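PDB 5Z20: D-lactate dehydrogenase (Fermentative) from Pseudomonas aeruginosa, which probably catalyses the NADH-dependent reduction of pyruvate to D-lactate in fermentative metabolism. Local coordinates for residues B[164-169]-B[217-222]; B[171-176]-B[195-200]. All coordinates share one frame; numbering follows the deposited sequence.

Contact 1 of 2, residues B[164-169]-B[217-222]; sequences GVIGTG and VSLHCP. With NAI (1,4-dihydronicotinamide adenine dinucleotide), chain L.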
loop_
_atom_site.group_PDB
_atom_site.type_symbol
_atom_site.label_atom_id
_atom_site.label_comp_id
_atom_site.label_asym_id
_atom_site.label_seq_id
_atom_site.Cartn_x
_atom_site.Cartn_y
_atom_site.Cartn_z
ATOM N N GLY B 164 -17.627 -21.553 15.674
ATOM C CA GLY B 164 -17.567 -22.983 15.442
ATOM C C GLY B 164 -16.156 -23.416 15.130
ATOM O O GLY B 164 -15.522 -22.868 14.208
ATOM N N VAL B 165 -15.704 -24.416 15.861
ATOM C CA VAL B 165 -14.382 -24.953 15.730
ATOM C C VAL B 165 -14.463 -26.338 15.117
ATOM O O VAL B 165 -15.013 -27.252 15.730
ATOM C CB VAL B 165 -13.705 -25.035 17.113
ATOM C CG1 VAL B 165 -12.314 -25.551 16.968
ATOM C CG2 VAL B 165 -13.713 -23.687 17.776
ATOM N N ILE B 166 -13.879 -26.511 13.942
ATOM C CA ILE B 166 -13.841 -27.786 13.303
ATOM C C ILE B 166 -12.466 -28.355 13.579
ATOM O O ILE B 166 -11.438 -27.906 13.029
ATOM C CB ILE B 166 -14.078 -27.602 11.811
ATOM C CG1 ILE B 166 -15.523 -27.130 11.597
ATOM C CG2 ILE B 166 -13.805 -28.874 11.027
ATOM C CD1 ILE B 166 -15.833 -26.648 10.213
ATOM N N GLY B 167 -12.439 -29.364 14.419
ATOM C CA GLY B 167 -11.178 -29.978 14.842
ATOM C C GLY B 167 -10.714 -29.423 16.161
ATOM O O GLY B 167 -10.136 -28.344 16.190
ATOM N N THR B 168 -11.002 -30.160 17.234
ATOM C CA THR B 168 -10.751 -29.705 18.597
ATOM C C THR B 168 -9.561 -30.411 19.216
ATOM O O THR B 168 -9.639 -30.910 20.331
ATOM C CB THR B 168 -12.004 -29.913 19.480
ATOM O OG1 THR B 168 -12.502 -31.273 19.389
ATOM C CG2 THR B 168 -13.103 -28.976 18.981
ATOM N N GLY B 169 -8.452 -30.425 18.495
ATOM C CA GLY B 169 -7.229 -31.013 18.967
ATOM C C GLY B 169 -6.403 -29.986 19.725
ATOM O O GLY B 169 -6.930 -29.105 20.342
ATOM N N VAL B 217 -16.298 -19.434 11.766
ATOM C CA VAL B 217 -15.869 -20.804 11.707
ATOM C C VAL B 217 -14.377 -20.833 11.508
ATOM O O VAL B 217 -13.862 -20.106 10.651
ATOM C CB VAL B 217 -16.519 -21.523 10.491
ATOM C CG1 VAL B 217 -15.976 -22.929 10.296
ATOM C CG2 VAL B 217 -18.047 -21.573 10.667
ATOM N N SER B 218 -13.702 -21.701 12.239
ATOM C CA SER B 218 -12.256 -21.827 12.139
ATOM C C SER B 218 -11.875 -23.285 12.019
ATOM O O SER B 218 -12.355 -24.108 12.798
ATOM C CB SER B 218 -11.552 -21.256 13.412
ATOM O OG SER B 218 -10.155 -21.166 13.165
ATOM N N LEU B 219 -11.024 -23.596 11.054
ATOM C CA LEU B 219 -10.597 -24.945 10.711
ATOM C C LEU B 219 -9.279 -25.290 11.389
ATOM O O LEU B 219 -8.272 -24.615 11.210
ATOM C CB LEU B 219 -10.391 -25.068 9.177
ATOM C CG LEU B 219 -11.580 -24.609 8.313
ATOM C CD1 LEU B 219 -11.244 -24.672 6.843
ATOM C CD2 LEU B 219 -12.737 -25.534 8.579
ATOM N N HIS B 220 -9.310 -26.387 12.127
ATOM C CA HIS B 220 -8.138 -26.886 12.848
ATOM C C HIS B 220 -8.020 -28.410 12.828
ATOM O O HIS B 220 -7.400 -29.004 13.679
ATOM C CB HIS B 220 -8.161 -26.350 14.292
ATOM C CG HIS B 220 -8.158 -24.855 14.374
ATOM N ND1 HIS B 220 -7.040 -24.092 14.078
ATOM C CD2 HIS B 220 -9.132 -23.976 14.689
ATOM C CE1 HIS B 220 -7.308 -22.827 14.327
ATOM N NE2 HIS B 220 -8.572 -22.726 14.677
ATOM N N CYS B 221 -8.562 -29.023 11.789
ATOM C CA CYS B 221 -8.416 -30.417 11.557
ATOM C C CYS B 221 -7.255 -30.612 10.630
ATOM O O CYS B 221 -6.938 -29.734 9.825
ATOM C CB CYS B 221 -9.717 -30.994 10.944
ATOM S SG CYS B 221 -10.252 -30.161 9.429
ATOM N N PRO B 222 -6.656 -31.790 10.662
ATOM C CA PRO B 222 -5.633 -32.064 9.682
ATOM C C PRO B 222 -6.199 -32.265 8.276
ATOM O O PRO B 222 -7.386 -32.499 8.119
ATOM C CB PRO B 222 -5.002 -33.383 10.180
ATOM C CG PRO B 222 -5.955 -33.959 11.174
ATOM C CD PRO B 222 -6.933 -32.919 11.560
HETATM P PA NAI L . -4.196 -32.475 16.593
HETATM O O1A NAI L . -3.954 -33.727 16.001
HETATM O O2A NAI L . -3.870 -32.220 17.969
HETATM O O5B NAI L . -5.693 -32.232 16.403
HETATM C C5B NAI L . -6.386 -32.406 15.219
HETATM C C4B NAI L . -7.849 -32.544 15.555
HETATM O O4B NAI L . -8.596 -32.642 14.365
HETATM C C3B NAI L . -8.165 -33.747 16.452
HETATM O O3B NAI L . -9.103 -33.519 17.480
HETATM C C2B NAI L . -8.817 -34.625 15.448
HETATM O O2B NAI L . -9.709 -35.585 15.945
HETATM C C1B NAI L . -9.533 -33.645 14.548
HETATM N N9A NAI L . -9.966 -34.313 13.318
HETATM C C8A NAI L . -9.374 -35.355 12.755
HETATM N N7A NAI L . -10.000 -35.757 11.700
HETATM C C5A NAI L . -11.031 -34.987 11.543
HETATM C C6A NAI L . -12.115 -34.907 10.569
HETATM N N6A NAI L . -12.180 -35.765 9.565
HETATM N N1A NAI L . -13.011 -33.948 10.733
HETATM C C2A NAI L . -12.933 -33.122 11.753
HETATM N N3A NAI L . -11.977 -33.137 12.660
HETATM C C4A NAI L . -11.023 -34.036 12.622
HETATM O O3 NAI L . -3.521 -31.482 15.595
HETATM P PN NAI L . -3.141 -29.988 15.844
HETATM O O1N NAI L . -1.909 -29.966 16.530
HETATM O O2N NAI L . -4.261 -29.327 16.398
HETATM O O5D NAI L . -2.949 -29.605 14.379
HETATM C C5D NAI L . -3.998 -29.214 13.549
HETATM C C4D NAI L . -3.548 -28.928 12.124
HETATM O O4D NAI L . -3.228 -27.584 11.873
HETATM C C3D NAI L . -2.350 -29.704 11.651
HETATM O O3D NAI L . -2.696 -30.951 11.106
HETATM C C2D NAI L . -1.744 -28.802 10.603
HETATM O O2D NAI L . -2.144 -29.139 9.306
HETATM C C1D NAI L . -2.271 -27.433 10.898
HETATM N N1N NAI L . -1.193 -26.566 11.324
HETATM C C2N NAI L . -1.026 -25.412 10.718
HETATM C C3N NAI L . -0.032 -24.528 11.077
HETATM C C7N NAI L . 0.128 -23.205 10.358
HETATM O O7N NAI L . 1.163 -22.664 10.339
HETATM N N7N NAI L . -0.839 -22.617 9.742
HETATM C C4N NAI L . 0.840 -24.935 12.078
HETATM C C5N NAI L . 0.664 -26.150 12.687
HETATM C C6N NAI L . -0.378 -26.946 12.290
HETATM O O HOH W 1 -6.930 -29.037 16.441
#
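I166 carries the side-chain half of this contact, reaching with its outer methyl between two residues of the adjacent strand. Its CD1 lies 3.7 Å from V217 CG1 and equally close to L219 CD2, but the two neighbours are met differently: the isoleucine runs alongside L219, both pointing the same way, whereas it passes V217 at a slant. CG1 is turned anti to the carbonyl carbon (chi1 -68°), which leaves CG2 on the other branch to approach C221 SG at 4.1 Å. L207 and L210 of helix 207-213 pack on I166 from this face. V165 and S218 point to the opposite face, where both touch F175. With its CG also anti to the carbonyl carbon (chi1 -59°), H220 sets its ring obliquely to V165, CD2 lying 4.2 Å from V165 CG1.

Between the backbones runs a parallel ladder: S218 N donates to G164 O (2.9 Å), I166 N to S218 O, and H220 N to I166 O (2.8 Å). These are the neighbouring strands 162-166 and 216-219 of the Rossmann-type domain, and G167 and G169 fit the first two glycines of its GxGxxG pattern. Past the last rung the chains turn into the NADH site. G167 CA lies against C221 N and the ribose oxygen O4B, and G169 CA approaches O5B. G167 O meets H220 CB at 3.4 Å, while C221 CB approaches adenine N3A and P222 CD the adenosine ribose. One water accepts from G169 N (2.9 Å) and lies within hydrogen-bonding range of H220 O and the phosphate oxygen O2N, bridging both loops to the cofactor.

Contact 2 of 2, residues B[171-176]-B[195-200]; sequences IGETFA and PRIQAL. With NAI (1,4-dihydronicotinamide adenine dinucleotide), chain L.
The guanidinium of R196 receives the carboxylate of E173 at its edge, with OE1 close to the guanidinium plane and 3.1 Å from NE. This single-pronged salt bridge is fairly straight. It uses the syn side of OE1, although the donor stands 27° out of the carboxylate plane, and the two flat groups are inclined by 39°. E173 reaches across with CG anti to its own backbone N (chi1 168°) and an extended chain, meeting the arginine side chain at about a right angle. The bend of R196 at chi3 swings NE toward E173 OE1. A water bridges E173 OE1 and R196 NH2, while the other oxygen, OE2, forms a salt bridge with R177, so the carboxylate is shared between two arginines.

Beneath this polar pair, I197 CD1 packs against A176 CB at 3.8 Å and approaches E173 CA. Segments 171-176 and 195-199 run nearly parallel, their axes 10.5 Å apart at closest approach. I171, near the start of helix 170-181, donates its N-H to NADH O2N. Strand 185-189 provides the floor shared by both helices: L186 touches A176 and L200, and A188 touches I197, while on its other flank helix 170-181 packs against helix 118-134.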
loop_
_atom_site.group_PDB
_atom_site.type_symbol
_atom_site.label_atom_id
_atom_site.label_comp_id
_atom_site.label_asym_id
_atom_site.label_seq_id
_atom_site.Cartn_x
_atom_site.Cartn_y
_atom_site.Cartn_z
ATOM N N ILE B 171 -4.550 -27.435 18.696
ATOM C CA ILE B 171 -4.691 -26.045 18.277
ATOM C C ILE B 171 -6.139 -25.659 18.485
ATOM O O ILE B 171 -6.409 -24.581 19.016
ATOM C CB ILE B 171 -4.193 -25.800 16.846
ATOM C CG1 ILE B 171 -2.672 -26.056 16.785
ATOM C CG2 ILE B 171 -4.494 -24.374 16.437
ATOM C CD1 ILE B 171 -2.104 -26.228 15.367
ATOM N N GLY B 172 -7.065 -26.494 18.008
ATOM C CA GLY B 172 -8.509 -26.158 18.010
ATOM C C GLY B 172 -9.002 -25.926 19.415
ATOM O O GLY B 172 -9.735 -24.991 19.686
ATOM N N GLU B 173 -8.503 -26.734 20.343
ATOM C CA GLU B 173 -8.896 -26.520 21.731
ATOM C C GLU B 173 -8.297 -25.213 22.297
ATOM O O GLU B 173 -8.935 -24.544 23.094
ATOM C CB GLU B 173 -8.494 -27.726 22.599
ATOM C CG GLU B 173 -8.606 -27.468 24.094
ATOM C CD GLU B 173 -8.068 -28.644 24.944
ATOM O OE1 GLU B 173 -7.746 -29.729 24.386
ATOM O OE2 GLU B 173 -7.964 -28.450 26.203
ATOM N N THR B 174 -7.024 -24.929 21.994
ATOM C CA THR B 174 -6.392 -23.657 22.499
ATOM C C THR B 174 -7.173 -22.475 21.935
ATOM O O THR B 174 -7.475 -21.497 22.608
ATOM C CB THR B 174 -4.965 -23.578 21.994
ATOM O OG1 THR B 174 -4.305 -24.771 22.361
ATOM C CG2 THR B 174 -4.214 -22.395 22.521
ATOM N N PHE B 175 -7.535 -22.573 20.655
ATOM C CA PHE B 175 -8.341 -21.513 19.999
ATOM C C PHE B 175 -9.659 -21.338 20.692
ATOM O O PHE B 175 -10.130 -20.219 20.986
ATOM C CB PHE B 175 -8.548 -21.850 18.514
ATOM C CG PHE B 175 -9.492 -20.898 17.777
ATOM C CD1 PHE B 175 -9.076 -19.662 17.344
ATOM C CD2 PHE B 175 -10.765 -21.277 17.527
ATOM C CE1 PHE B 175 -9.929 -18.823 16.622
ATOM C CE2 PHE B 175 -11.625 -20.459 16.822
ATOM C CZ PHE B 175 -11.233 -19.214 16.389
ATOM N N ALA B 176 -10.306 -22.451 20.958
ATOM C CA ALA B 176 -11.624 -22.406 21.615
ATOM C C ALA B 176 -11.547 -21.712 22.967
ATOM O O ALA B 176 -12.412 -20.930 23.328
ATOM C CB ALA B 176 -12.136 -23.868 21.765
ATOM N N PRO B 195 -13.720 -34.198 26.193
ATOM C CA PRO B 195 -14.379 -33.674 27.380
ATOM C C PRO B 195 -13.873 -32.318 27.796
ATOM O O PRO B 195 -14.637 -31.557 28.312
ATOM C CB PRO B 195 -14.113 -34.750 28.457
ATOM C CG PRO B 195 -12.947 -35.583 27.951
ATOM C CD PRO B 195 -12.974 -35.466 26.444
ATOM N N ARG B 196 -12.620 -32.005 27.491
ATOM C CA ARG B 196 -12.061 -30.696 27.816
ATOM C C ARG B 196 -12.833 -29.526 27.176
ATOM O O ARG B 196 -13.048 -28.499 27.821
ATOM C CB ARG B 196 -10.577 -30.642 27.442
ATOM C CG ARG B 196 -9.736 -31.691 28.153
ATOM C CD ARG B 196 -8.284 -31.656 27.705
ATOM N NE ARG B 196 -8.121 -32.116 26.328
ATOM C CZ ARG B 196 -8.360 -33.358 25.919
ATOM N NH1 ARG B 196 -8.775 -34.276 26.782
ATOM N NH2 ARG B 196 -8.183 -33.683 24.647
ATOM N N ILE B 197 -13.244 -29.681 25.918
ATOM C CA ILE B 197 -14.100 -28.672 25.234
ATOM C C ILE B 197 -15.424 -28.478 25.941
ATOM O O ILE B 197 -15.873 -27.362 26.136
ATOM C CB ILE B 197 -14.387 -29.135 23.785
ATOM C CG1 ILE B 197 -13.113 -29.026 22.936
ATOM C CG2 ILE B 197 -15.540 -28.356 23.142
ATOM C CD1 ILE B 197 -12.717 -27.576 22.598
ATOM N N GLN B 198 -16.067 -29.592 26.317
ATOM C CA GLN B 198 -17.342 -29.467 27.042
ATOM C C GLN B 198 -17.127 -28.812 28.345
ATOM O O GLN B 198 -17.888 -27.897 28.700
ATOM C CB GLN B 198 -17.994 -30.807 27.299
ATOM C CG GLN B 198 -18.669 -31.347 26.063
ATOM C CD GLN B 198 -18.570 -32.869 25.965
ATOM O OE1 GLN B 198 -17.611 -33.484 26.426
ATOM N NE2 GLN B 198 -19.553 -33.470 25.338
ATOM N N ALA B 199 -16.055 -29.223 29.054
ATOM C CA ALA B 199 -15.770 -28.593 30.360
ATOM C C ALA B 199 -15.635 -27.084 30.221
ATOM O O ALA B 199 -15.935 -26.342 31.122
ATOM C CB ALA B 199 -14.510 -29.175 31.011
ATOM N N LEU B 200 -15.187 -26.679 29.056
ATOM C CA LEU B 200 -14.967 -25.304 28.733
ATOM C C LEU B 200 -16.262 -24.529 28.488
ATOM O O LEU B 200 -16.279 -23.335 28.458
ATOM C CB LEU B 200 -14.060 -25.265 27.519
ATOM C CG LEU B 200 -13.321 -24.002 27.180
ATOM C CD1 LEU B 200 -14.332 -23.063 26.605
ATOM C CD2 LEU B 200 -12.687 -23.379 28.398
HETATM P PA NAI L . -4.196 -32.475 16.593
HETATM O O1A NAI L . -3.954 -33.727 16.001
HETATM O O2A NAI L . -3.870 -32.220 17.969
HETATM O O5B NAI L . -5.693 -32.232 16.403
HETATM C C5B NAI L . -6.386 -32.406 15.219
HETATM C C4B NAI L . -7.849 -32.544 15.555
HETATM O O4B NAI L . -8.596 -32.642 14.365
HETATM C C3B NAI L . -8.165 -33.747 16.452
HETATM O O3B NAI L . -9.103 -33.519 17.480
HETATM C C2B NAI L . -8.817 -34.625 15.448
HETATM O O2B NAI L . -9.709 -35.585 15.945
HETATM C C1B NAI L . -9.533 -33.645 14.548
HETATM N N9A NAI L . -9.966 -34.313 13.318
HETATM C C8A NAI L . -9.374 -35.355 12.755
HETATM N N7A NAI L . -10.000 -35.757 11.700
HETATM C C5A NAI L . -11.031 -34.987 11.543
HETATM C C6A NAI L . -12.115 -34.907 10.569
HETATM N N6A NAI L . -12.180 -35.765 9.565
HETATM N N1A NAI L . -13.011 -33.948 10.733
HETATM C C2A NAI L . -12.933 -33.122 11.753
HETATM N N3A NAI L . -11.977 -33.137 12.660
HETATM C C4A NAI L . -11.023 -34.036 12.622
HETATM O O3 NAI L . -3.521 -31.482 15.595
HETATM P PN NAI L . -3.141 -29.988 15.844
HETATM O O1N NAI L . -1.909 -29.966 16.530
HETATM O O2N NAI L . -4.261 -29.327 16.398
HETATM O O5D NAI L . -2.949 -29.605 14.379
HETATM C C5D NAI L . -3.998 -29.214 13.549
HETATM C C4D NAI L . -3.548 -28.928 12.124
HETATM O O4D NAI L . -3.228 -27.584 11.873
HETATM C C3D NAI L . -2.350 -29.704 11.651
HETATM O O3D NAI L . -2.696 -30.951 11.106
HETATM C C2D NAI L . -1.744 -28.802 10.603
HETATM O O2D NAI L . -2.144 -29.139 9.306
HETATM C C1D NAI L . -2.271 -27.433 10.898
HETATM N N1N NAI L . -1.193 -26.566 11.324
HETATM C C2N NAI L . -1.026 -25.412 10.718
HETATM C C3N NAI L . -0.032 -24.528 11.077
HETATM C C7N NAI L . 0.128 -23.205 10.358
HETATM O O7N NAI L . 1.163 -22.664 10.339
HETATM N N7N NAI L . -0.839 -22.617 9.742
HETATM C C4N NAI L . 0.840 -24.935 12.078
HETATM C C5N NAI L . 0.664 -26.150 12.687
HETATM C C6N NAI L . -0.378 -26.946 12.290
HETATM O O HOH W 2 -7.908 -31.314 22.451
#

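Contact 1 is buried within the parallel sheet, whereas contact 2 is partly buried and joins two helices toward the surface. Their chemistry follows: a backbone ladder with aliphatic packing in the first, and a hydrated salt bridge over a small apolar patch in the second. Strand 162-166 is followed by helix 170-181 through the turn 167-169, and both segments of contact 2 fall between those of contact 1. The two also touch. F175 meets the H220 ring with planes about 45° apart, I171 CG2 lies 3.5 Å from H220 ND1, and T168 meets I197. Both reach NADH, contact 1 along the adenosine and beside the nicotinamide ribose, with a water linking it to O2N, contact 2 through the helix N-terminus.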